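Local coordinates for protein-L-isoaspartate(D-aspartate) O-methyltransferase (Sulfolobus tokodaii, PDB 1VBF), which transfers a methyl group from S-adenosyl-L-methionine to L-isoaspartyl residues in proteins, probably marking age-damaged proteins for repair or degradation, at the interface of chains A and B. Sequence-based numbering; all coordinates share one arbitrary frame. Chains: chain A/B, 231aa long hypothetical protein-L-isoaspartate O-methyltransferase.

Contact 1: the interface of chains A and B. Residues chain A 169, 206-209; chain B 210, 214.
The phenol OH of A:Tyr206 donates a hydrogen bond of 2.9 Å to OE2 of the B:Glu210 carboxylate. The two side chains come from opposite directions. The carboxylate oxygen lies in the ring plane, at the phenol edge. The phenol oxygen, by contrast, meets OE2 from above the carboxylate plane, 39° out of it. A bend at chi2 (55°) turns the B:Glu210 carboxylate toward the tyrosine. Its chain also passes A:Asp208, where CG of B:Glu210 is 3.4 Å from the carboxylate oxygen OD2. The two carboxylates are not in contact, with 4.4 Å between A:Asp208 OD2 and B:Glu210 OE1. Their like charges could raise the proton affinity of either group. A:Arg169 may offset this, as its NE is 5.2 Å from B:Glu210 OE2. The guanidinium of A:Arg169 lies against the amide of B:Asn214, one turn along helix 209-223, with the planes 52° apart. As modelled, NE faces ND2, a donor toward a donor, so this pairing is doubtful. A flipped amide would present its oxygen instead. The site joins chain A loop residues to the C-terminal helix of chain B, which probably belongs to the trimeric coiled coil. The aliphatic CD of A:Arg169 is 3.6 Å from the amide carbon CG of B:Asn214.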
ATOM      1  N   ARG A 169      -2.194   3.874  14.512  1.00 50.06           N
ATOM      2  CA  ARG A 169      -3.275   4.813  14.797  1.00 48.12           C
ATOM      3  C   ARG A 169      -4.251   4.376  15.868  1.00 44.55           C
ATOM      4  O   ARG A 169      -5.004   5.193  16.382  1.00 43.15           O
ATOM      5  CB  ARG A 169      -4.022   5.170  13.508  1.00 51.17           C
ATOM      6  CG  ARG A 169      -4.903   4.068  12.954  1.00 54.88           C
ATOM      7  CD  ARG A 169      -5.220   4.308  11.481  1.00 57.24           C
ATOM      8  NE  ARG A 169      -6.631   4.110  11.186  1.00 58.95           N
ATOM      9  CZ  ARG A 169      -7.586   4.961  11.541  1.00 60.58           C
ATOM     10  NH1 ARG A 169      -7.274   6.066  12.201  1.00 60.84           N
ATOM     11  NH2 ARG A 169      -8.852   4.705  11.239  1.00 62.89           N
ATOM     12  N   TYR A 206       4.408   7.957  12.144  1.00 52.07           N
ATOM     13  CA  TYR A 206       3.422   6.930  11.833  1.00 54.33           C
ATOM     14  C   TYR A 206       3.656   6.531  10.383  1.00 55.20           C
ATOM     15  O   TYR A 206       3.892   7.394   9.524  1.00 54.82           O
ATOM     16  CB  TYR A 206       1.995   7.455  12.009  1.00 55.09           C
ATOM     17  CG  TYR A 206       0.944   6.488  11.509  1.00 58.38           C
ATOM     18  CD1 TYR A 206       0.745   5.251  12.134  1.00 59.97           C
ATOM     19  CD2 TYR A 206       0.194   6.773  10.365  1.00 58.37           C
ATOM     20  CE1 TYR A 206      -0.173   4.316  11.621  1.00 60.45           C
ATOM     21  CE2 TYR A 206      -0.720   5.849   9.849  1.00 59.72           C
ATOM     22  CZ  TYR A 206      -0.895   4.626  10.478  1.00 59.69           C
ATOM     23  OH  TYR A 206      -1.759   3.701   9.948  1.00 58.39           O
ATOM     24  N   ASP A 207       3.605   5.231  10.108  1.00 56.16           N
ATOM     25  CA  ASP A 207       3.842   4.760   8.749  1.00 57.97           C
ATOM     26  C   ASP A 207       2.625   4.822   7.833  1.00 57.66           C
ATOM     27  O   ASP A 207       1.876   3.843   7.717  1.00 58.52           O
ATOM     28  CB  ASP A 207       4.379   3.325   8.749  1.00 59.71           C
ATOM     29  CG  ASP A 207       5.167   3.005   7.478  1.00 63.00           C
ATOM     30  OD1 ASP A 207       4.715   3.393   6.370  1.00 62.40           O
ATOM     31  OD2 ASP A 207       6.238   2.363   7.586  1.00 64.96           O
ATOM     32  N   ASP A 208       2.435   5.970   7.186  1.00 55.53           N
ATOM     33  CA  ASP A 208       1.336   6.153   6.253  1.00 54.46           C
ATOM     34  C   ASP A 208       2.007   6.135   4.891  1.00 53.23           C
ATOM     35  O   ASP A 208       2.735   7.066   4.549  1.00 51.97           O
ATOM     36  CB  ASP A 208       0.658   7.496   6.495  1.00 55.77           C
ATOM     37  CG  ASP A 208      -0.402   7.820   5.448  1.00 57.62           C
ATOM     38  OD1 ASP A 208      -0.103   7.802   4.233  1.00 58.50           O
ATOM     39  OD2 ASP A 208      -1.545   8.109   5.849  1.00 60.26           O
ATOM     40  N   ILE A 209       1.767   5.083   4.113  1.00 51.81           N
ATOM     41  CA  ILE A 209       2.420   4.959   2.811  1.00 51.63           C
ATOM     42  C   ILE A 209       1.865   5.881   1.740  1.00 51.19           C
ATOM     43  O   ILE A 209       2.574   6.272   0.804  1.00 49.05           O
ATOM     44  CB  ILE A 209       2.373   3.509   2.305  1.00 50.89           C
ATOM     45  CG1 ILE A 209       3.070   3.431   0.952  1.00 49.96           C
ATOM     46  CG2 ILE A 209       0.939   3.032   2.226  1.00 50.63           C
ATOM     47  CD1 ILE A 209       3.421   2.050   0.534  1.00 51.78           C
TER
ATOM     48  N   GLU B 210      -4.554   3.704   2.267  1.00 47.41           N
ATOM     49  CA  GLU B 210      -4.420   3.798   3.713  1.00 49.17           C
ATOM     50  C   GLU B 210      -5.839   3.714   4.299  1.00 49.09           C
ATOM     51  O   GLU B 210      -6.140   2.865   5.140  1.00 48.51           O
ATOM     52  CB  GLU B 210      -3.722   5.114   4.091  1.00 51.09           C
ATOM     53  CG  GLU B 210      -3.489   5.329   5.595  1.00 55.19           C
ATOM     54  CD  GLU B 210      -2.708   4.199   6.291  1.00 57.11           C
ATOM     55  OE1 GLU B 210      -1.692   3.699   5.739  1.00 57.79           O
ATOM     56  OE2 GLU B 210      -3.109   3.822   7.414  1.00 58.15           O
ATOM     57  N   ASN B 214      -7.636   0.867   6.650  1.00 47.06           N
ATOM     58  CA  ASN B 214      -8.137   1.288   7.959  1.00 47.47           C
ATOM     59  C   ASN B 214      -9.568   0.788   8.101  1.00 48.01           C
ATOM     60  O   ASN B 214      -9.999   0.383   9.173  1.00 46.50           O
ATOM     61  CB  ASN B 214      -8.153   2.808   8.067  1.00 47.85           C
ATOM     62  CG  ASN B 214      -6.791   3.392   8.329  1.00 51.41           C
ATOM     63  OD1 ASN B 214      -6.514   4.537   7.954  1.00 52.34           O
ATOM     64  ND2 ASN B 214      -5.922   2.616   8.977  1.00 52.39           N
TER

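Contact 2: the interface of chains A and B. Residues chain A 30, 107, 110; chain B 30-32.
B:Asn32 packs between A:Tyr107 and A:Pro30, and its side chain can be followed outward. CB of B:Asn32 lies to one side of the A:Tyr107 ring plane, out by the CD1-CE1 edge, 3.7 Å from CE1. CG stands between the backbone N and the carbonyl carbon (chi1 51°), which turns the amide off the tyrosine and toward A:Pro30. The amide carbon CG of B:Asn32 is 3.5 Å from CG of the A:Pro30 ring. The amide oxygen OD1 also faces the proline, but it is modelled too near CB and CG to carry weight. The amide nitrogen ND2 of B:Asn32 is farther off, 4.1 Å from A:Pro30 CG. The asparagine and proline side chains cross at about a right angle. The asparagine and tyrosine side chains run side by side in the same direction, with ring and amide planes 88° apart. The backbone of B:Asn32 joins in, its CA 3.6 Å from CD1 of A:Tyr107. B:Glu31 meets the same CD1-CE1 edge but from the other side of the plane, its CG 3.8 Å from A:Tyr107 CE1. A bend at chi2 (57°) carries its carboxylate toward A:Lys110, one turn along helix 102-112. The opposite charges would probably attract at long range. The contacts described here pack the A:Tyr107 face of that helix and A:Pro30 against B:Glu31 and B:Asn32. The ammonium NZ of A:Lys110 stops 4.2 Å from B:Glu31 OE2.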
ATOM      1  N   PRO A  30     -11.371  26.801  25.028  1.00 45.17           N
ATOM      2  CA  PRO A  30     -11.356  28.065  24.295  1.00 45.69           C
ATOM      3  C   PRO A  30     -12.760  28.502  23.896  1.00 45.91           C
ATOM      4  O   PRO A  30     -13.710  27.703  23.902  1.00 45.50           O
ATOM      5  CB  PRO A  30     -10.514  27.743  23.066  1.00 45.58           C
ATOM      6  CG  PRO A  30      -9.627  26.676  23.544  1.00 46.09           C
ATOM      7  CD  PRO A  30     -10.549  25.803  24.335  1.00 45.05           C
ATOM      8  N   TYR A 107      -0.815  28.440  28.217  1.00 45.02           N
ATOM      9  CA  TYR A 107      -2.264  28.411  28.267  1.00 43.42           C
ATOM     10  C   TYR A 107      -2.788  27.784  29.566  1.00 43.69           C
ATOM     11  O   TYR A 107      -3.618  28.379  30.248  1.00 45.87           O
ATOM     12  CB  TYR A 107      -2.819  27.643  27.071  1.00 40.85           C
ATOM     13  CG  TYR A 107      -4.333  27.554  27.049  1.00 39.65           C
ATOM     14  CD1 TYR A 107      -5.088  28.438  26.275  1.00 39.33           C
ATOM     15  CD2 TYR A 107      -5.011  26.572  27.782  1.00 38.12           C
ATOM     16  CE1 TYR A 107      -6.469  28.349  26.217  1.00 37.24           C
ATOM     17  CE2 TYR A 107      -6.404  26.476  27.736  1.00 38.53           C
ATOM     18  CZ  TYR A 107      -7.119  27.369  26.944  1.00 37.83           C
ATOM     19  OH  TYR A 107      -8.482  27.283  26.849  1.00 36.65           O
ATOM     20  N   LYS A 110      -2.060  29.722  33.220  1.00 51.94           N
ATOM     21  CA  LYS A 110      -2.976  30.769  33.659  1.00 53.39           C
ATOM     22  C   LYS A 110      -4.163  30.187  34.422  1.00 53.41           C
ATOM     23  O   LYS A 110      -4.496  30.639  35.520  1.00 53.38           O
ATOM     24  CB  LYS A 110      -3.509  31.549  32.459  1.00 55.50           C
ATOM     25  CG  LYS A 110      -2.529  32.515  31.825  1.00 57.66           C
ATOM     26  CD  LYS A 110      -3.249  33.380  30.782  1.00 60.96           C
ATOM     27  CE  LYS A 110      -4.443  34.154  31.375  1.00 61.39           C
ATOM     28  NZ  LYS A 110      -5.121  35.020  30.349  1.00 62.98           N
TER
ATOM     29  N   PRO B  30      -8.751  32.193  18.696  1.00 41.33           N
ATOM     30  CA  PRO B  30      -9.068  31.884  20.100  1.00 43.01           C
ATOM     31  C   PRO B  30      -7.840  32.158  20.971  1.00 45.51           C
ATOM     32  O   PRO B  30      -6.767  32.475  20.454  1.00 46.87           O
ATOM     33  CB  PRO B  30      -9.399  30.384  20.081  1.00 41.46           C
ATOM     34  CG  PRO B  30      -9.679  30.083  18.661  1.00 41.20           C
ATOM     35  CD  PRO B  30      -8.740  30.966  17.890  1.00 41.44           C
ATOM     36  N   GLU B  31      -7.997  32.011  22.281  1.00 46.51           N
ATOM     37  CA  GLU B  31      -6.915  32.237  23.235  1.00 47.44           C
ATOM     38  C   GLU B  31      -5.732  31.292  22.998  1.00 46.90           C
ATOM     39  O   GLU B  31      -4.576  31.717  22.870  1.00 45.90           O
ATOM     40  CB  GLU B  31      -7.473  32.040  24.649  1.00 50.80           C
ATOM     41  CG  GLU B  31      -6.472  32.147  25.801  1.00 55.11           C
ATOM     42  CD  GLU B  31      -5.736  33.477  25.818  1.00 58.57           C
ATOM     43  OE1 GLU B  31      -6.261  34.452  25.210  1.00 58.30           O
ATOM     44  OE2 GLU B  31      -4.643  33.542  26.443  1.00 58.39           O
ATOM     45  N   ASN B  32      -6.039  30.002  22.953  1.00 45.99           N
ATOM     46  CA  ASN B  32      -5.046  28.943  22.748  1.00 44.32           C
ATOM     47  C   ASN B  32      -4.121  29.144  21.536  1.00 41.93           C
ATOM     48  O   ASN B  32      -2.990  28.676  21.538  1.00 40.25           O
ATOM     49  CB  ASN B  32      -5.780  27.597  22.619  1.00 44.14           C
ATOM     50  CG  ASN B  32      -6.911  27.645  21.579  1.00 45.44           C
ATOM     51  OD1 ASN B  32      -7.873  28.406  21.722  1.00 46.47           O
ATOM     52  ND2 ASN B  32      -6.785  26.849  20.527  1.00 44.87           N
TER

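Contact 3: the interface of chains A and B. Residues chain A 48-49, 103; chain B 33, 36, 43, 45-46.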
ATOM      1  N   LEU A  48      -4.115  22.604  19.875  1.00 38.18           N
ATOM      2  CA  LEU A  48      -2.988  23.156  19.132  1.00 36.83           C
ATOM      3  C   LEU A  48      -2.749  22.255  17.940  1.00 36.11           C
ATOM      4  O   LEU A  48      -3.259  21.139  17.891  1.00 37.09           O
ATOM      5  CB  LEU A  48      -1.730  23.195  19.997  1.00 37.18           C
ATOM      6  CG  LEU A  48      -1.592  24.353  20.980  1.00 37.28           C
ATOM      7  CD1 LEU A  48      -0.405  24.101  21.897  1.00 38.12           C
ATOM      8  CD2 LEU A  48      -1.402  25.653  20.197  1.00 37.24           C
ATOM      9  N   PRO A  49      -1.999  22.732  16.944  1.00 36.04           N
ATOM     10  CA  PRO A  49      -1.768  21.838  15.808  1.00 35.30           C
ATOM     11  C   PRO A  49      -1.151  20.557  16.376  1.00 35.81           C
ATOM     12  O   PRO A  49      -0.164  20.607  17.121  1.00 36.22           O
ATOM     13  CB  PRO A  49      -0.782  22.622  14.948  1.00 34.12           C
ATOM     14  CG  PRO A  49      -1.138  24.058  15.246  1.00 34.61           C
ATOM     15  CD  PRO A  49      -1.365  24.047  16.733  1.00 35.58           C
ATOM     16  N   LYS A 103       3.624  26.455  24.386  1.00 47.09           N
ATOM     17  CA  LYS A 103       2.389  27.166  24.102  1.00 47.91           C
ATOM     18  C   LYS A 103       1.247  26.561  24.879  1.00 47.65           C
ATOM     19  O   LYS A 103       0.372  27.276  25.328  1.00 49.11           O
ATOM     20  CB  LYS A 103       2.091  27.156  22.606  1.00 49.67           C
ATOM     21  CG  LYS A 103       2.762  28.307  21.913  1.00 52.67           C
ATOM     22  CD  LYS A 103       3.149  27.989  20.502  1.00 56.90           C
ATOM     23  CE  LYS A 103       3.950  29.156  19.951  1.00 61.35           C
ATOM     24  NZ  LYS A 103       4.543  28.914  18.602  1.00 64.83           N
TER
ATOM     25  N   LEU B  33      -4.597  29.853  20.519  1.00 40.98           N
ATOM     26  CA  LEU B  33      -3.832  30.063  19.293  1.00 42.02           C
ATOM     27  C   LEU B  33      -3.277  31.473  19.076  1.00 43.72           C
ATOM     28  O   LEU B  33      -2.811  31.804  17.985  1.00 43.61           O
ATOM     29  CB  LEU B  33      -4.704  29.700  18.087  1.00 41.21           C
ATOM     30  CG  LEU B  33      -5.169  28.256  17.911  1.00 40.56           C
ATOM     31  CD1 LEU B  33      -6.128  28.168  16.751  1.00 40.01           C
ATOM     32  CD2 LEU B  33      -3.974  27.372  17.657  1.00 41.64           C
ATOM     33  N   TYR B  36      -0.086  32.193  17.254  1.00 45.35           N
ATOM     34  CA  TYR B  36       0.064  31.832  15.850  1.00 41.84           C
ATOM     35  C   TYR B  36      -0.426  32.919  14.924  1.00 40.10           C
ATOM     36  O   TYR B  36      -0.545  32.695  13.738  1.00 38.83           O
ATOM     37  CB  TYR B  36      -0.676  30.536  15.521  1.00 40.13           C
ATOM     38  CG  TYR B  36      -0.141  29.304  16.210  1.00 40.50           C
ATOM     39  CD1 TYR B  36      -0.406  29.070  17.554  1.00 40.07           C
ATOM     40  CD2 TYR B  36       0.620  28.360  15.512  1.00 40.76           C
ATOM     41  CE1 TYR B  36       0.074  27.926  18.186  1.00 41.24           C
ATOM     42  CE2 TYR B  36       1.101  27.210  16.138  1.00 40.94           C
ATOM     43  CZ  TYR B  36       0.821  27.005  17.475  1.00 40.71           C
ATOM     44  OH  TYR B  36       1.276  25.875  18.109  1.00 42.23           O
ATOM     45  N   GLU B  43       1.276  26.579   8.953  1.00 40.10           N
ATOM     46  CA  GLU B  43       0.375  25.565   9.466  1.00 41.63           C
ATOM     47  C   GLU B  43      -1.089  25.989   9.517  1.00 41.50           C
ATOM     48  O   GLU B  43      -1.403  27.167   9.650  1.00 42.02           O
ATOM     49  CB  GLU B  43       0.771  25.170  10.862  1.00 43.73           C
ATOM     50  CG  GLU B  43       2.177  24.760  11.024  1.00 49.73           C
ATOM     51  CD  GLU B  43       2.459  24.466  12.472  1.00 53.60           C
ATOM     52  OE1 GLU B  43       1.805  23.556  13.036  1.00 53.69           O
ATOM     53  OE2 GLU B  43       3.323  25.163  13.048  1.00 57.58           O
ATOM     54  N   LEU B  45      -4.575  25.997  11.479  1.00 39.06           N
ATOM     55  CA  LEU B  45      -4.918  26.005  12.895  1.00 39.64           C
ATOM     56  C   LEU B  45      -6.269  25.343  13.216  1.00 39.89           C
ATOM     57  O   LEU B  45      -7.265  25.510  12.494  1.00 41.75           O
ATOM     58  CB  LEU B  45      -4.856  27.456  13.420  1.00 38.05           C
ATOM     59  CG  LEU B  45      -3.654  28.249  12.857  1.00 38.97           C
ATOM     60  CD1 LEU B  45      -3.648  29.702  13.345  1.00 37.54           C
ATOM     61  CD2 LEU B  45      -2.364  27.543  13.238  1.00 38.39           C
ATOM     62  N   PRO B  46      -6.309  24.570  14.306  1.00 37.99           N
ATOM     63  CA  PRO B  46      -7.487  23.848  14.787  1.00 37.73           C
ATOM     64  C   PRO B  46      -8.498  24.785  15.404  1.00 37.86           C
ATOM     65  O   PRO B  46      -8.169  25.529  16.323  1.00 38.84           O
ATOM     66  CB  PRO B  46      -6.911  22.910  15.846  1.00 38.03           C
ATOM     67  CG  PRO B  46      -5.457  22.861  15.543  1.00 38.47           C
ATOM     68  CD  PRO B  46      -5.144  24.253  15.135  1.00 37.36           C
TER
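B:Tyr36 and A:Leu48 meet because each side chain has CG anti to its own carbonyl carbon, at chi1 -65° for the tyrosine and -81° for the leucine. This sends the phenol end of B:Tyr36 across the interface and brings one leucine methyl, CD2, to it. The two side chains cross at about a right angle. CD2 of A:Leu48 is 3.4 Å from the ring carbon CE1 of B:Tyr36 and also touches the phenol oxygen. The A:Pro49 and B:Tyr36 side chains point toward each other, with the proline CD above the CZ end of the ring, 3.8 Å from CZ. A:Leu48 CD2 is on that same side, nearer the CE1 edge. A:Lys103 lies on the other side of the ring plane, its CD 3.9 Å from CE1 of B:Tyr36, so the phenol end is held between lysine and proline. Within chain B, the carbonyl oxygen of B:Leu33 lies at the edge of the tyrosine ring, in its plane. An alanine in place of B:Tyr36 would probably strip A:Leu48 CD2 and A:Pro49 CD of their ring partner and open a gap beside the A:Lys103 chain. A:Pro49 has 71 Å² of surface hidden by chain B, the largest share in this patch. B:Glu43 reaches it with an extended chain, OE1 standing 3.3 Å from CB of the proline. B:Pro46 packs on chain A's strand 45-48, at A:Leu48, and on A:Pro49, with CG 3.8 Å from A:Pro49 CA. The methyl CD2 of B:Leu33 is 4.0 Å from CD2 of A:Leu48.

Contact 4: the interface of chains A and B. Residues chain A 33, 36, 43-45; chain B 48-49, 103.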
ATOM      1  N   LEU A  33     -14.665  26.524  21.512  1.00 42.08           N
ATOM      2  CA  LEU A  33     -15.034  25.168  21.898  1.00 43.97           C
ATOM      3  C   LEU A  33     -15.908  25.023  23.139  1.00 44.35           C
ATOM      4  O   LEU A  33     -16.127  23.902  23.610  1.00 42.02           O
ATOM      5  CB  LEU A  33     -13.767  24.330  22.116  1.00 45.87           C
ATOM      6  CG  LEU A  33     -12.832  24.055  20.946  1.00 46.15           C
ATOM      7  CD1 LEU A  33     -11.615  23.278  21.449  1.00 46.47           C
ATOM      8  CD2 LEU A  33     -13.580  23.272  19.883  1.00 46.65           C
ATOM      9  N   TYR A  36     -18.767  22.580  23.578  1.00 44.26           N
ATOM     10  CA  TYR A  36     -18.392  21.176  23.762  1.00 44.07           C
ATOM     11  C   TYR A  36     -18.137  20.752  25.216  1.00 44.24           C
ATOM     12  O   TYR A  36     -17.951  19.563  25.490  1.00 44.41           O
ATOM     13  CB  TYR A  36     -17.146  20.833  22.922  1.00 42.26           C
ATOM     14  CG  TYR A  36     -17.399  20.724  21.437  1.00 41.23           C
ATOM     15  CD1 TYR A  36     -17.333  21.841  20.613  1.00 39.79           C
ATOM     16  CD2 TYR A  36     -17.745  19.495  20.861  1.00 41.67           C
ATOM     17  CE1 TYR A  36     -17.606  21.751  19.261  1.00 38.94           C
ATOM     18  CE2 TYR A  36     -18.022  19.391  19.502  1.00 39.82           C
ATOM     19  CZ  TYR A  36     -17.953  20.524  18.714  1.00 39.89           C
ATOM     20  OH  TYR A  36     -18.266  20.448  17.383  1.00 40.14           O
ATOM     21  N   GLU A  43     -16.062  13.163  21.721  1.00 39.62           N
ATOM     22  CA  GLU A  43     -15.130  13.705  20.766  1.00 40.09           C
ATOM     23  C   GLU A  43     -13.875  14.328  21.328  1.00 40.21           C
ATOM     24  O   GLU A  43     -13.938  15.147  22.236  1.00 42.06           O
ATOM     25  CB  GLU A  43     -15.821  14.753  19.920  1.00 40.77           C
ATOM     26  CG  GLU A  43     -16.838  14.195  19.004  1.00 44.68           C
ATOM     27  CD  GLU A  43     -17.332  15.240  18.054  1.00 48.94           C
ATOM     28  OE1 GLU A  43     -16.510  15.722  17.241  1.00 50.12           O
ATOM     29  OE2 GLU A  43     -18.536  15.578  18.124  1.00 51.01           O
ATOM     30  N   ALA A  44     -12.731  13.959  20.766  1.00 38.37           N
ATOM     31  CA  ALA A  44     -11.478  14.550  21.197  1.00 38.06           C
ATOM     32  C   ALA A  44     -11.542  15.993  20.686  1.00 37.78           C
ATOM     33  O   ALA A  44     -12.078  16.242  19.606  1.00 37.61           O
ATOM     34  CB  ALA A  44     -10.304  13.806  20.574  1.00 38.54           C
ATOM     35  N   LEU A  45     -11.007  16.940  21.451  1.00 37.05           N
ATOM     36  CA  LEU A  45     -11.063  18.335  21.039  1.00 37.44           C
ATOM     37  C   LEU A  45      -9.713  19.001  20.685  1.00 37.20           C
ATOM     38  O   LEU A  45      -8.773  19.027  21.484  1.00 35.02           O
ATOM     39  CB  LEU A  45     -11.795  19.141  22.122  1.00 39.19           C
ATOM     40  CG  LEU A  45     -13.218  18.733  22.549  1.00 39.72           C
ATOM     41  CD1 LEU A  45     -13.736  19.750  23.562  1.00 38.01           C
ATOM     42  CD2 LEU A  45     -14.164  18.672  21.341  1.00 38.39           C
TER
ATOM     43  N   LEU B  48     -12.342  23.752  15.145  1.00 38.76           N
ATOM     44  CA  LEU B  48     -13.416  22.845  15.507  1.00 40.08           C
ATOM     45  C   LEU B  48     -13.031  21.429  15.096  1.00 39.63           C
ATOM     46  O   LEU B  48     -12.207  21.246  14.208  1.00 39.80           O
ATOM     47  CB  LEU B  48     -14.708  23.244  14.785  1.00 42.58           C
ATOM     48  CG  LEU B  48     -15.502  24.445  15.322  1.00 44.40           C
ATOM     49  CD1 LEU B  48     -16.780  24.634  14.495  1.00 43.77           C
ATOM     50  CD2 LEU B  48     -15.857  24.206  16.795  1.00 45.23           C
ATOM     51  N   PRO B  49     -13.623  20.406  15.736  1.00 38.60           N
ATOM     52  CA  PRO B  49     -13.279  19.037  15.356  1.00 37.12           C
ATOM     53  C   PRO B  49     -13.474  18.864  13.849  1.00 37.36           C
ATOM     54  O   PRO B  49     -14.559  19.077  13.327  1.00 38.84           O
ATOM     55  CB  PRO B  49     -14.264  18.212  16.167  1.00 36.36           C
ATOM     56  CG  PRO B  49     -14.445  19.027  17.402  1.00 35.35           C
ATOM     57  CD  PRO B  49     -14.601  20.411  16.840  1.00 36.99           C
ATOM     58  N   LYS B 103     -21.860  26.143  14.589  1.00 39.02           N
ATOM     59  CA  LYS B 103     -20.973  26.598  15.651  1.00 37.92           C
ATOM     60  C   LYS B 103     -19.958  27.598  15.118  1.00 39.14           C
ATOM     61  O   LYS B 103     -19.662  28.594  15.760  1.00 40.46           O
ATOM     62  CB  LYS B 103     -20.255  25.418  16.284  1.00 36.73           C
ATOM     63  CG  LYS B 103     -21.209  24.406  16.849  1.00 37.08           C
ATOM     64  CD  LYS B 103     -20.495  23.365  17.675  1.00 38.78           C
ATOM     65  CE  LYS B 103     -21.456  22.320  18.203  1.00 38.13           C
ATOM     66  NZ  LYS B 103     -22.484  22.971  19.054  1.00 43.49           N
TER
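Apolar packing round A:Tyr36 makes up most of this site. B:Lys103 lies to one side of the ring plane, CD being 3.7 Å from CE1 of A:Tyr36. Its chain bends at chi4 (-60°), which turns the ammonium aside while CE remains 3.8 Å from the phenol oxygen OH of A:Tyr36. B:Pro49 takes the other side, with CD 3.8 Å from CZ of the tyrosine. On the proline's side too, the B:Leu48 and A:Tyr36 side chains cross at about a right angle, with CD2 of B:Leu48 3.9 Å from CE1 of A:Tyr36. The same methyl touches CD2 of A:Leu33 as the two leucines slide past each other in opposite directions. A:Leu45 lies alongside B:Pro49, pointing the same way, with CD2 4.0 Å from the proline CG. A serine in place of A:Tyr36 would probably leave B:Pro49 CD and the B:Lys103 methylenes without their aromatic partner, and free the lysine chain to move. Contacts between polar atoms and carbon come second. The carboxylate oxygen OE1 of A:Glu43 is 3.5 Å from CB of B:Pro49, the side chains crossing at about a right angle. Within chain A, the carbonyl oxygen of A:Leu33 sits in the plane of the tyrosine ring, at its edge. In the fold, chain A supplies 3-10 helix 31-36 and the loop 43-44 leading into strand 45-48, while chain B supplies the end of its own strand 45-48, the following proline, and the first turn of helix 102-109.

Contacts 3 and 4 are twins with the chains exchanged, their C-alpha centres about 14 Å apart. Both use residues 33, 36, 43, 45, 48, 49 and 103. Contact 2 lies about 11 Å from contact 3 and extends it: the two share the chain A helix 102-112, and the chain B segment 30-32 runs straight into residue 33. Contact 1 stands apart, about 23 Å from contact 3 and 31 Å from contact 2, and adds a polar link through the C-terminal helix. They are parts of a two-fold symmetric interface within a six-chain assembly, which may contribute to the thermostability gained through oligomerization.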